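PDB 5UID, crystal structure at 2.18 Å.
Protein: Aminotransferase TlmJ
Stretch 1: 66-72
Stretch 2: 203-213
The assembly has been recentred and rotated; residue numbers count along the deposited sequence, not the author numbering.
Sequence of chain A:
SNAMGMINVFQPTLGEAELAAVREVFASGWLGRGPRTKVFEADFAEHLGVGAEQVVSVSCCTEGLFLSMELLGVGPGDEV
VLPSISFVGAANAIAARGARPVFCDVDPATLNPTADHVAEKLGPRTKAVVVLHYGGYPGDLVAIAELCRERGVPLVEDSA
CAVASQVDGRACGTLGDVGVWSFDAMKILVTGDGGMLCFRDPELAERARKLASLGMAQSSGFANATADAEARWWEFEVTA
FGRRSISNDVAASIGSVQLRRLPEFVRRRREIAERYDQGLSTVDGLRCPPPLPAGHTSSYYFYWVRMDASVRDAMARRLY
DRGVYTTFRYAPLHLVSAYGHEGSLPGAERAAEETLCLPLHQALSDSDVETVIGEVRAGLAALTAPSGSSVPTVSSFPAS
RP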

ATOM      1  N   PHE A  66       7.534  -2.518  -8.512  1.00 24.78           N
ATOM      2  CA  PHE A  66       8.747  -2.502  -7.698  1.00 28.93           C
ATOM      3  C   PHE A  66       9.154  -3.913  -7.288  1.00 34.20           C
ATOM      4  O   PHE A  66      10.342  -4.256  -7.317  1.00 37.88           O
ATOM      5  CB  PHE A  66       8.544  -1.629  -6.457  1.00 24.70           C
ATOM      6  CG  PHE A  66       8.908  -0.186  -6.658  1.00 31.37           C
ATOM      7  CD1 PHE A  66       8.072   0.666  -7.363  1.00 31.04           C
ATOM      8  CD2 PHE A  66      10.080   0.327  -6.119  1.00 25.97           C
ATOM      9  CE1 PHE A  66       8.403   1.995  -7.544  1.00 26.38           C
ATOM     10  CE2 PHE A  66      10.418   1.656  -6.296  1.00 31.78           C
ATOM     11  CZ  PHE A  66       9.577   2.493  -7.009  1.00 35.48           C
ATOM     12  N   LEU A  67       8.183  -4.743  -6.900  1.00 27.43           N
ATOM     13  CA  LEU A  67       8.499  -6.106  -6.483  1.00 30.69           C
ATOM     14  C   LEU A  67       9.100  -6.909  -7.629  1.00 31.06           C
ATOM     15  O   LEU A  67      10.049  -7.676  -7.426  1.00 37.20           O
ATOM     16  CB  LEU A  67       7.250  -6.804  -5.947  1.00 27.44           C
ATOM     17  CG  LEU A  67       6.720  -6.350  -4.588  1.00 30.21           C
ATOM     18  CD1 LEU A  67       5.402  -7.041  -4.273  1.00 29.18           C
ATOM     19  CD2 LEU A  67       7.745  -6.619  -3.499  1.00 33.43           C
ATOM     20  N   SER A  68       8.562  -6.749  -8.840  1.00 27.95           N
ATOM     21  CA  SER A  68       9.059  -7.533  -9.967  1.00 32.60           C
ATOM     22  C   SER A  68      10.513  -7.196 -10.275  1.00 33.42           C
ATOM     23  O   SER A  68      11.312  -8.089 -10.581  1.00 34.69           O
ATOM     24  CB  SER A  68       8.177  -7.310 -11.197  1.00 27.51           C
ATOM     25  OG  SER A  68       8.301  -5.988 -11.683  1.00 39.60           O
HETATM   26  N   MSE A  69      10.879  -5.921 -10.187  1.00 34.64           N
HETATM   27  CA  MSE A  69      12.264  -5.514 -10.408  1.00 33.82           C
HETATM   28  C   MSE A  69      13.166  -6.055  -9.301  1.00 34.99           C
HETATM   29  O   MSE A  69      14.342  -6.334  -9.531  1.00 35.53           O
HETATM   30  CB  MSE A  69      12.379  -3.991 -10.492  1.00 30.49           C
HETATM   31  CG  MSE A  69      11.685  -3.378 -11.708  1.00 35.15           C
HETATM   32 SE   MSE A  69      12.339  -4.091 -13.411  0.71 34.34          SE
HETATM   33  CE  MSE A  69      10.700  -4.948 -14.027  1.00 39.76           C
ATOM     34  N   GLU A  70      12.610  -6.197  -8.095  1.00 34.61           N
ATOM     35  CA  GLU A  70      13.364  -6.810  -7.005  1.00 31.11           C
ATOM     36  C   GLU A  70      13.537  -8.306  -7.237  1.00 34.16           C
ATOM     37  O   GLU A  70      14.647  -8.840  -7.116  1.00 30.12           O
ATOM     38  CB  GLU A  70      12.667  -6.552  -5.668  1.00 29.41           C
ATOM     39  CG  GLU A  70      12.670  -5.095  -5.231  1.00 36.67           C
ATOM     40  CD  GLU A  70      11.839  -4.860  -3.983  1.00 47.48           C
ATOM     41  OE1 GLU A  70      11.405  -5.850  -3.358  1.00 50.38           O
ATOM     42  OE2 GLU A  70      11.617  -3.682  -3.627  1.00 51.80           O
ATOM     43  N   LEU A  71      12.449  -8.998  -7.583  1.00 36.12           N
ATOM     44  CA  LEU A  71      12.513 -10.444  -7.771  1.00 35.48           C
ATOM     45  C   LEU A  71      13.421 -10.811  -8.939  1.00 38.19           C
ATOM     46  O   LEU A  71      14.123 -11.828  -8.892  1.00 42.10           O
ATOM     47  CB  LEU A  71      11.107 -11.005  -7.983  1.00 28.56           C
ATOM     48  CG  LEU A  71      10.169 -10.882  -6.781  1.00 29.51           C
ATOM     49  CD1 LEU A  71       8.739 -11.163  -7.192  1.00 34.83           C
ATOM     50  CD2 LEU A  71      10.602 -11.827  -5.671  1.00 28.64           C
ATOM     51  N   LEU A  72      13.422  -9.996  -9.996  1.00 35.92           N
ATOM     52  CA  LEU A  72      14.275 -10.271 -11.146  1.00 35.42           C
ATOM     53  C   LEU A  72      15.739  -9.957 -10.869  1.00 35.70           C
ATOM     54  O   LEU A  72      16.608 -10.391 -11.631  1.00 35.79           O
ATOM     55  CB  LEU A  72      13.787  -9.481 -12.361  1.00 33.91           C
ATOM     56  CG  LEU A  72      12.446  -9.918 -12.954  1.00 30.44           C
ATOM     57  CD1 LEU A  72      12.020  -8.966 -14.057  1.00 32.93           C
ATOM     58  CD2 LEU A  72      12.531 -11.342 -13.478  1.00 30.70           C
ATOM     59  N   GLU A 203       7.346 -20.915  -8.857  1.00 40.41           N
ATOM     60  CA  GLU A 203       8.301 -20.714  -7.771  1.00 41.88           C
ATOM     61  C   GLU A 203       8.592 -19.235  -7.553  1.00 41.04           C
ATOM     62  O   GLU A 203       8.826 -18.812  -6.415  1.00 34.09           O
ATOM     63  CB  GLU A 203       9.596 -21.479  -8.048  1.00 49.04           C
ATOM     64  CG  GLU A 203       9.485 -22.984  -7.840  1.00 62.28           C
ATOM     65  CD  GLU A 203      10.814 -23.697  -7.997  1.00 74.70           C
ATOM     66  OE1 GLU A 203      11.775 -23.069  -8.488  1.00 77.90           O
ATOM     67  OE2 GLU A 203      10.901 -24.889  -7.627  1.00 81.50           O
ATOM     68  N   LEU A 204       8.579 -18.436  -8.622  1.00 39.06           N
ATOM     69  CA  LEU A 204       8.759 -16.999  -8.458  1.00 39.35           C
ATOM     70  C   LEU A 204       7.552 -16.365  -7.780  1.00 39.58           C
ATOM     71  O   LEU A 204       7.701 -15.383  -7.042  1.00 33.22           O
ATOM     72  CB  LEU A 204       9.022 -16.347  -9.814  1.00 39.29           C
ATOM     73  CG  LEU A 204       9.602 -14.933  -9.760  1.00 41.53           C
ATOM     74  CD1 LEU A 204      10.847 -14.912  -8.886  1.00 38.99           C
ATOM     75  CD2 LEU A 204       9.915 -14.430 -11.163  1.00 39.41           C
ATOM     76  N   ALA A 205       6.355 -16.914  -8.009  1.00 29.29           N
ATOM     77  CA  ALA A 205       5.175 -16.449  -7.288  1.00 37.42           C
ATOM     78  C   ALA A 205       5.283 -16.758  -5.798  1.00 36.68           C
ATOM     79  O   ALA A 205       4.838 -15.963  -4.961  1.00 31.53           O
ATOM     80  CB  ALA A 205       3.914 -17.080  -7.876  1.00 32.65           C
ATOM     81  N   GLU A 206       5.868 -17.908  -5.449  1.00 37.58           N
ATOM     82  CA  GLU A 206       6.068 -18.235  -4.040  1.00 41.80           C
ATOM     83  C   GLU A 206       7.016 -17.241  -3.379  1.00 40.55           C
ATOM     84  O   GLU A 206       6.813 -16.857  -2.221  1.00 32.79           O
ATOM     85  CB  GLU A 206       6.602 -19.662  -3.895  1.00 43.14           C
ATOM     86  CG  GLU A 206       5.694 -20.730  -4.479  1.00 61.53           C
ATOM     87  CD  GLU A 206       6.272 -22.128  -4.343  1.00 78.41           C
ATOM     88  OE1 GLU A 206       6.955 -22.397  -3.332  1.00 83.03           O
ATOM     89  OE2 GLU A 206       6.049 -22.957  -5.253  1.00 82.43           O
ATOM     90  N   ARG A 207       8.059 -16.817  -4.098  1.00 37.71           N
ATOM     91  CA  ARG A 207       8.954 -15.792  -3.569  1.00 38.18           C
ATOM     92  C   ARG A 207       8.224 -14.470  -3.386  1.00 36.84           C
ATOM     93  O   ARG A 207       8.453 -13.755  -2.403  1.00 37.94           O
ATOM     94  CB  ARG A 207      10.153 -15.600  -4.497  1.00 27.90           C
ATOM     95  CG  ARG A 207      11.101 -16.782  -4.582  1.00 53.72           C
ATOM     96  CD  ARG A 207      12.292 -16.425  -5.457  1.00 49.96           C
ATOM     97  NE  ARG A 207      12.951 -15.208  -4.990  1.00 48.86           N
ATOM     98  CZ  ARG A 207      13.720 -14.434  -5.750  1.00 51.62           C
ATOM     99  NH1 ARG A 207      13.924 -14.743  -7.024  1.00 52.40           N
ATOM    100  NH2 ARG A 207      14.278 -13.345  -5.239  1.00 49.16           N
ATOM    101  N   ALA A 208       7.345 -14.124  -4.332  1.00 30.78           N
ATOM    102  CA  ALA A 208       6.631 -12.855  -4.257  1.00 27.72           C
ATOM    103  C   ALA A 208       5.723 -12.803  -3.035  1.00 29.33           C
ATOM    104  O   ALA A 208       5.614 -11.761  -2.380  1.00 31.12           O
ATOM    105  CB  ALA A 208       5.826 -12.629  -5.536  1.00 25.94           C
ATOM    106  N   ARG A 209       5.060 -13.919  -2.717  1.00 27.14           N
ATOM    107  CA  ARG A 209       4.180 -13.949  -1.553  1.00 27.83           C
ATOM    108  C   ARG A 209       4.953 -13.677  -0.269  1.00 30.77           C
ATOM    109  O   ARG A 209       4.478 -12.944   0.606  1.00 32.07           O
ATOM    110  CB  ARG A 209       3.462 -15.296  -1.469  1.00 28.78           C
ATOM    111  CG  ARG A 209       2.439 -15.519  -2.562  1.00 30.35           C
ATOM    112  CD  ARG A 209       1.719 -16.850  -2.403  1.00 30.09           C
ATOM    113  NE  ARG A 209       0.669 -17.004  -3.405  1.00 40.50           N
ATOM    114  CZ  ARG A 209       0.828 -17.632  -4.565  1.00 46.72           C
ATOM    115  NH1 ARG A 209       1.997 -18.181  -4.870  1.00 55.53           N
ATOM    116  NH2 ARG A 209      -0.183 -17.717  -5.419  1.00 42.46           N
ATOM    117  N   LYS A 210       6.147 -14.258  -0.139  1.00 32.86           N
ATOM    118  CA  LYS A 210       6.956 -14.019   1.051  1.00 34.29           C
ATOM    119  C   LYS A 210       7.489 -12.593   1.072  1.00 30.28           C
ATOM    120  O   LYS A 210       7.409 -11.904   2.097  1.00 30.73           O
ATOM    121  CB  LYS A 210       8.104 -15.028   1.115  1.00 41.96           C
ATOM    122  CG  LYS A 210       7.678 -16.431   1.514  1.00 50.87           C
ATOM    123  CD  LYS A 210       8.810 -17.427   1.315  1.00 59.63           C
ATOM    124  CE  LYS A 210      10.088 -16.964   1.998  1.00 67.02           C
ATOM    125  NZ  LYS A 210      11.224 -17.895   1.744  1.00 75.50           N
ATOM    126  N   LEU A 211       8.032 -12.128  -0.057  1.00 29.71           N
ATOM    127  CA  LEU A 211       8.576 -10.773  -0.113  1.00 32.88           C
ATOM    128  C   LEU A 211       7.498  -9.731   0.163  1.00 36.03           C
ATOM    129  O   LEU A 211       7.748  -8.736   0.854  1.00 32.04           O
ATOM    130  CB  LEU A 211       9.231 -10.528  -1.471  1.00 24.21           C
ATOM    131  CG  LEU A 211       9.924  -9.176  -1.649  1.00 30.24           C
ATOM    132  CD1 LEU A 211      11.024  -9.002  -0.611  1.00 27.83           C
ATOM    133  CD2 LEU A 211      10.482  -9.037  -3.053  1.00 30.86           C
ATOM    134  N   ALA A 212       6.289  -9.944  -0.364  1.00 32.27           N
ATOM    135  CA  ALA A 212       5.190  -9.024  -0.090  1.00 31.31           C
ATOM    136  C   ALA A 212       4.774  -9.043   1.375  1.00 29.50           C
ATOM    137  O   ALA A 212       4.207  -8.058   1.856  1.00 34.77           O
ATOM    138  CB  ALA A 212       3.987  -9.352  -0.974  1.00 25.55           C
ATOM    139  N   SER A 213       5.037 -10.133   2.085  1.00 27.70           N
ATOM    140  CA  SER A 213       4.727 -10.241   3.511  1.00 30.58           C
ATOM    141  C   SER A 213       5.969 -10.026   4.366  1.00 24.06           C
ATOM    142  O   SER A 213       6.308 -10.852   5.216  1.00 28.15           O
ATOM    143  CB  SER A 213       4.089 -11.592   3.810  1.00 34.01           C
ATOM    144  OG  SER A 213       2.776 -11.667   3.285  1.00 38.12           O
TER

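Two helices meet at a steep angle, their N-to-C directions 119° apart and their axes 10.7 Å apart at closest approach. A contact crossed this way is short, and this one is built mainly around a single residue. Leu-71 points toward the other helix and gives up 130 Å² of the 418 Å² buried in total, more than any other residue.

The apolar packing follows a knob-into-hole pattern. The side chain of Leu-71 sits among Leu-204, Arg-207, Ala-208 and Leu-211, positions spaced by three and four along their helix, so that they frame one socket. Ala-208 is the small member of the socket: its CB lies 3.7 Å from Leu-71 CD1, and the CA atoms of Leu-71 and Ala-208 are 7.3 Å apart. Leucines close two other sides, with Leu-204 CD1 4.0 Å from Leu-71 CB and Leu-211 CD2 3.8 Å from Leu-71 CD2. One turn earlier, Leu-67 extends the apolar patch; its CD2 meets Leu-211 CD2 at 3.7 Å, while its CD1 lies 4.3 Å from Ala-212 CB. Leu-211 thus meets both Leu-67 and Leu-71, which share the m,t rotamer, whereas Leu-204 and Leu-211 both adopt t,p.

Polar groups contribute little directional bonding. Arg-207 completes the socket with its aliphatic part, its CB 4.0 Å from Leu-71 CD2, and that same methyl covers one face of the guanidinium. From there Arg-207 NH1 donates a weak hydrogen bond to Leu-71 O, at 3.5 Å and an N-H...O angle of 134°. Glu-70 leaves its backbone sideways, yet its end comes nearer: OE1 lies 3.3 Å from Leu-211 CD2, a van der Waals contact with a methyl, while OE2 is hydrogen-bonded elsewhere in the structure.

The rule here is one leucine knob seated among an alanine, two leucines and an arginine, with Arg-207 lending its CB to the socket and adding a weak hydrogen bond to Leu-71 O.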